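Local coordinates for penicillin binding protein 2X (Streptococcus thermophilus, PDB 5U47) that probably acts as a transpeptidase cross-linking peptidoglycan strands for the septal wall during cell division, and is probably a target of beta-lactam antibiotics, at residues S303-N308 with Q364-K369; I323-V328 with N402-S407. The protein carries 1 engineered substitution. All blocks are in the same frame, centred on the assembly; numbering follows the deposited sequence. Where two conformers were deposited one is given.

Interaction 1 of 2, residues S303-N308 with Q364-K369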
loop_
_atom_site.group_PDB
_atom_site.type_symbol
_atom_site.label_atom_id
_atom_site.label_comp_id
_atom_site.label_asym_id
_atom_site.label_seq_id
_atom_site.Cartn_x
_atom_site.Cartn_y
_atom_site.Cartn_z
ATOM N N SER A 303 -21.931 -14.023 4.080
ATOM C CA SER A 303 -22.201 -13.826 2.646
ATOM C C SER A 303 -22.249 -15.161 1.913
ATOM O O SER A 303 -23.050 -15.334 0.996
ATOM C CB SER A 303 -21.173 -12.912 1.973
ATOM O OG SER A 303 -19.899 -13.519 1.853
ATOM N N ALA A 304 -21.372 -16.080 2.315
ATOM C CA ALA A 304 -21.304 -17.415 1.717
ATOM C C ALA A 304 -22.553 -18.230 2.064
ATOM O O ALA A 304 -23.124 -18.912 1.209
ATOM C CB ALA A 304 -20.051 -18.142 2.180
ATOM N N ALA A 305 -22.967 -18.157 3.326
ATOM C CA ALA A 305 -24.166 -18.861 3.767
ATOM C C ALA A 305 -25.380 -18.372 2.990
ATOM O O ALA A 305 -26.223 -19.180 2.575
ATOM C CB ALA A 305 -24.385 -18.673 5.261
ATOM N N ILE A 306 -25.477 -17.059 2.788
ATOM C CA ILE A 306 -26.610 -16.496 2.044
ATOM C C ILE A 306 -26.533 -16.924 0.583
ATOM O O ILE A 306 -27.540 -17.354 0.004
ATOM C CB ILE A 306 -26.683 -14.964 2.180
ATOM C CG1 ILE A 306 -27.010 -14.598 3.639
ATOM C CG2 ILE A 306 -27.740 -14.395 1.231
ATOM C CD1 ILE A 306 -26.887 -13.123 3.963
ATOM N N ASN A 307 -25.335 -16.828 0.008
ATOM C CA ASN A 307 -25.106 -17.211 -1.389
ATOM C C ASN A 307 -25.331 -18.729 -1.634
ATOM O O ASN A 307 -25.756 -19.119 -2.709
ATOM C CB ASN A 307 -23.694 -16.846 -1.837
ATOM C CG ASN A 307 -23.586 -16.745 -3.339
ATOM O OD1 ASN A 307 -24.208 -15.874 -3.948
ATOM N ND2 ASN A 307 -22.796 -17.617 -3.947
ATOM N N ASN A 308 -25.022 -19.554 -0.635
ATOM C CA ASN A 308 -25.176 -21.012 -0.724
ATOM C C ASN A 308 -26.638 -21.437 -0.610
ATOM O O ASN A 308 -26.974 -22.565 -0.939
ATOM C CB ASN A 308 -24.383 -21.688 0.410
ATOM C CG ASN A 308 -24.234 -23.185 0.225
ATOM O OD1 ASN A 308 -23.824 -23.651 -0.836
ATOM N ND2 ASN A 308 -24.529 -23.953 1.285
ATOM N N GLN A 364 -20.960 -25.522 9.254
ATOM C CA GLN A 364 -21.267 -26.958 9.188
ATOM C C GLN A 364 -22.436 -27.245 8.242
ATOM O O GLN A 364 -22.459 -28.277 7.585
ATOM C CB GLN A 364 -21.570 -27.516 10.582
ATOM C CG GLN A 364 -20.374 -27.528 11.527
ATOM C CD GLN A 364 -20.697 -28.108 12.895
ATOM O OE1 GLN A 364 -21.813 -28.560 13.156
ATOM N NE2 GLN A 364 -19.711 -28.098 13.776
ATOM N N ALA A 365 -23.384 -26.312 8.169
ATOM C CA ALA A 365 -24.569 -26.449 7.298
ATOM C C ALA A 365 -24.210 -26.363 5.824
ATOM O O ALA A 365 -24.860 -26.979 4.995
ATOM C CB ALA A 365 -25.606 -25.384 7.631
ATOM N N MET A 366 -23.201 -25.568 5.489
ATOM C CA MET A 366 -22.774 -25.491 4.099
ATOM C C MET A 366 -21.736 -26.591 3.871
ATOM O O MET A 366 -21.648 -27.140 2.784
ATOM C CB MET A 366 -22.281 -24.080 3.719
ATOM C CG MET A 366 -20.953 -23.635 4.273
ATOM S SD MET A 366 -20.573 -21.941 3.713
ATOM C CE MET A 366 -21.568 -20.967 4.842
ATOM N N GLY A 367 -20.983 -26.926 4.922
ATOM C CA GLY A 367 -19.959 -27.979 4.854
ATOM C C GLY A 367 -18.566 -27.436 4.601
ATOM O O GLY A 367 -18.402 -26.348 4.012
ATOM N N ASP A 368 -17.563 -28.195 5.046
ATOM C CA ASP A 368 -16.148 -27.820 4.904
ATOM C C ASP A 368 -15.712 -27.548 3.478
ATOM O O ASP A 368 -15.048 -26.558 3.217
ATOM C CB ASP A 368 -15.226 -28.907 5.480
ATOM C CG ASP A 368 -15.174 -28.902 7.009
ATOM O OD1 ASP A 368 -15.930 -28.141 7.660
ATOM O OD2 ASP A 368 -14.354 -29.668 7.559
ATOM N N LYS A 369 -16.072 -28.438 2.564
ATOM C CA LYS A 369 -15.682 -28.300 1.158
ATOM C C LYS A 369 -16.170 -26.974 0.558
ATOM O O LYS A 369 -15.388 -26.239 -0.091
ATOM C CB LYS A 369 -16.226 -29.487 0.362
ATOM C CG LYS A 369 -16.096 -29.405 -1.141
ATOM C CD LYS A 369 -16.757 -30.622 -1.769
ATOM C CE LYS A 369 -16.958 -30.461 -3.265
ATOM N NZ LYS A 369 -15.698 -30.113 -3.969
HETATM O O HOH W 1 -24.132 -26.851 1.248
#

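Interaction 2 of 2, residues I323-V328 with N402-S407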
loop_
_atom_site.group_PDB
_atom_site.type_symbol
_atom_site.label_atom_id
_atom_site.label_comp_id
_atom_site.label_asym_id
_atom_site.label_seq_id
_atom_site.Cartn_x
_atom_site.Cartn_y
_atom_site.Cartn_z
ATOM N N ILE A 323 -20.259 -25.735 20.904
ATOM C CA ILE A 323 -20.295 -26.695 19.820
ATOM C C ILE A 323 -18.923 -27.331 19.726
ATOM O O ILE A 323 -17.907 -26.654 19.887
ATOM C CB ILE A 323 -20.748 -26.062 18.479
ATOM C CG1 ILE A 323 -20.909 -27.146 17.410
ATOM C CG2 ILE A 323 -19.781 -24.986 18.001
ATOM C CD1 ILE A 323 -21.603 -26.664 16.158
ATOM N N LYS A 324 -18.904 -28.632 19.464
ATOM C CA LYS A 324 -17.660 -29.383 19.437
ATOM C C LYS A 324 -17.303 -29.787 18.006
ATOM O O LYS A 324 -18.135 -30.311 17.282
ATOM C CB LYS A 324 -17.813 -30.617 20.321
ATOM C CG LYS A 324 -16.550 -31.031 21.055
ATOM C CD LYS A 324 -16.813 -32.250 21.936
ATOM C CE LYS A 324 -15.750 -32.421 23.017
ATOM N NZ LYS A 324 -14.357 -32.367 22.483
ATOM N N VAL A 325 -16.068 -29.509 17.607
ATOM C CA VAL A 325 -15.567 -29.877 16.288
ATOM C C VAL A 325 -14.271 -30.632 16.514
ATOM O O VAL A 325 -13.310 -30.072 17.047
ATOM C CB VAL A 325 -15.309 -28.651 15.402
ATOM C CG1 VAL A 325 -14.684 -29.077 14.078
ATOM C CG2 VAL A 325 -16.608 -27.896 15.177
ATOM N N GLY A 326 -14.245 -31.893 16.092
ATOM C CA GLY A 326 -13.092 -32.749 16.319
ATOM C C GLY A 326 -12.984 -32.951 17.820
ATOM O O GLY A 326 -13.934 -33.414 18.451
ATOM N N ASP A 327 -11.842 -32.552 18.381
ATOM C CA ASP A 327 -11.576 -32.645 19.809
ATOM C C ASP A 327 -11.471 -31.239 20.415
ATOM O O ASP A 327 -10.881 -31.067 21.475
ATOM C CB ASP A 327 -10.270 -33.426 20.044
ATOM C CG ASP A 327 -10.320 -34.856 19.484
ATOM O OD1 ASP A 327 -11.362 -35.539 19.627
ATOM O OD2 ASP A 327 -9.298 -35.310 18.924
ATOM N N VAL A 328 -12.062 -30.246 19.744
ATOM C CA VAL A 328 -11.998 -28.841 20.177
ATOM C C VAL A 328 -13.389 -28.304 20.533
ATOM O O VAL A 328 -14.361 -28.598 19.848
ATOM C CB VAL A 328 -11.353 -27.969 19.076
ATOM C CG1 VAL A 328 -11.377 -26.485 19.446
ATOM C CG2 VAL A 328 -9.926 -28.442 18.818
ATOM N N ASN A 402 -9.348 -26.298 11.735
ATOM C CA ASN A 402 -9.068 -24.932 11.282
ATOM C C ASN A 402 -10.164 -24.407 10.350
ATOM O O ASN A 402 -10.503 -23.242 10.420
ATOM C CB ASN A 402 -7.747 -24.810 10.520
ATOM C CG ASN A 402 -6.542 -25.073 11.381
ATOM O OD1 ASN A 402 -6.298 -26.185 11.772
ATOM N ND2 ASN A 402 -5.734 -24.039 11.606
ATOM N N ILE A 403 -10.687 -25.257 9.462
ATOM C CA ILE A 403 -11.745 -24.831 8.531
ATOM C C ILE A 403 -12.982 -24.354 9.313
ATOM O O ILE A 403 -13.573 -23.330 8.965
ATOM C CB ILE A 403 -12.111 -25.926 7.516
ATOM C CG1 ILE A 403 -10.927 -26.197 6.581
ATOM C CG2 ILE A 403 -13.302 -25.492 6.662
ATOM C CD1 ILE A 403 -11.144 -27.382 5.656
ATOM N N ALA A 404 -13.346 -25.063 10.383
ATOM C CA ALA A 404 -14.476 -24.638 11.224
ATOM C C ALA A 404 -14.148 -23.324 11.948
ATOM O O ALA A 404 -14.953 -22.402 11.982
ATOM C CB ALA A 404 -14.833 -25.713 12.238
ATOM N N GLN A 405 -12.967 -23.256 12.540
ATOM C CA GLN A 405 -12.542 -22.059 13.269
ATOM C C GLN A 405 -12.458 -20.841 12.367
ATOM O O GLN A 405 -12.724 -19.734 12.813
ATOM C CB GLN A 405 -11.179 -22.286 13.922
ATOM C CG GLN A 405 -11.197 -23.255 15.103
ATOM C CD GLN A 405 -9.801 -23.639 15.565
ATOM O OE1 GLN A 405 -8.850 -23.703 14.763
ATOM N NE2 GLN A 405 -9.671 -23.925 16.845
ATOM N N SER A 406 -12.067 -21.051 11.108
ATOM C CA SER A 406 -11.944 -19.956 10.148
ATOM C C SER A 406 -13.266 -19.210 9.951
ATOM O O SER A 406 -13.246 -18.045 9.521
ATOM C CB SER A 406 -11.406 -20.446 8.785
ATOM O OG SER A 406 -12.358 -21.257 8.116
ATOM N N SER A 407 -14.389 -19.864 10.292
ATOM C CA SER A 407 -15.718 -19.249 10.176
ATOM C C SER A 407 -15.852 -18.022 11.090
ATOM O O SER A 407 -16.691 -17.159 10.836
ATOM C CB SER A 407 -16.837 -20.257 10.468
ATOM O OG SER A 407 -16.900 -20.574 11.849
#

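Interaction 1 of 2, residues S303-N308 with Q364-K369
Met366 has CG between its backbone N and carbonyl carbon (chi1 72°), runs straight at chi2 and bends at chi3 (80°), a path that brings its methyl to Ala305 and its sulfur to Ala304. Asn308, with CG opposite its backbone N (chi1 -167°), brings its amide obliquely against CB of the same methionine. CE lies 3.5 Å from Ala305 N and also touches Ala305 CB. SD is 4.1 Å from Ala304 CB. Small alanines let the thioether lie close to the backbone of helix 297-308, and the flexible, unbranched methionine can bend to fit it. Next to this apolar patch, ND2 of Asn308 lies 3.3 Å from Met366 CB. That nitrogen is also hydrogen-bonded to Ser310 OG, and it donates to a water 2.9 Å away that in turn donates to Met366 O. The bridged carbonyl sits where helix 356-366 ends: Gly367 follows with positive phi, which suits glycine, and occupies the N-cap position of helix 368-377, whose Trp371 packs against both Ala304 and Met366. The chemistry is thus mainly dispersion, with a single water carrying the polar link between the segments and supplying a donor to a carbonyl at the helix end.

Interaction 2 of 2, residues I323-V328 with N402-S407
Strand 323-325 turns back at a type II' beta turn from Val325 to Val328, and this hairpin faces helix 400-405, the backbones coming nearest at Val325 and Ala404 with their CA atoms 7.4 Å apart. Both methyl groups of Val325 bear on one methyl of Ala404: CG1 is 3.8 Å from Ala404 CB and CG2 4.1 Å from it. A branched residue straddling a small one is a natural fit here, since valine suits an extended strand and alanine keeps the helix surface low. Beside this pair, Gln405 sets CG next to its backbone N (chi1 -71°) and extends onward until NE2 lies 4.0 Å from Val328 CG1. The two side chains meet at about a right angle, and the contact is van der Waals. Both segments belong to the transpeptidase domain, of the beta-lactamase clan, in which the small two-stranded hairpin 323-330 lies against a helix well away in sequence. Its turn is closed by paired bonds, Val325 N to Val328 O and Val328 N to Val325 O, each 3.0 Å, and Gly326 takes the positive phi (66°) that the turn demands. On the helix side, Ala404 O is gripped twice by Ser407, through its backbone N and through OG at 2.7 Å, the hydroxyl approaching almost head-on at a C=O...O angle of 173°.

Interactions 1 and 2 lie in the same domain with centres about 15 Å apart, and their segments alternate along the chain. Gln364, from segment 364-369, packs on the hairpin of 323-328, with NE2 3.4 Å from Val325 CG2, although this side chain has two conformers, so the approach is doubtful in detail. A second touch joins Asp368 OD1 to Ile403 CG2 at 3.9 Å. Trp371, which also touches interaction 1, reaches interaction 2 by packing on Ile403 and through a hydrogen bond between its NE1 and Ser406 OG. Helix 297-308 of interaction 1 starts at an SxxK pattern, residues 295-298, consistent with the site of the acylated serine in penicillin-binding proteins.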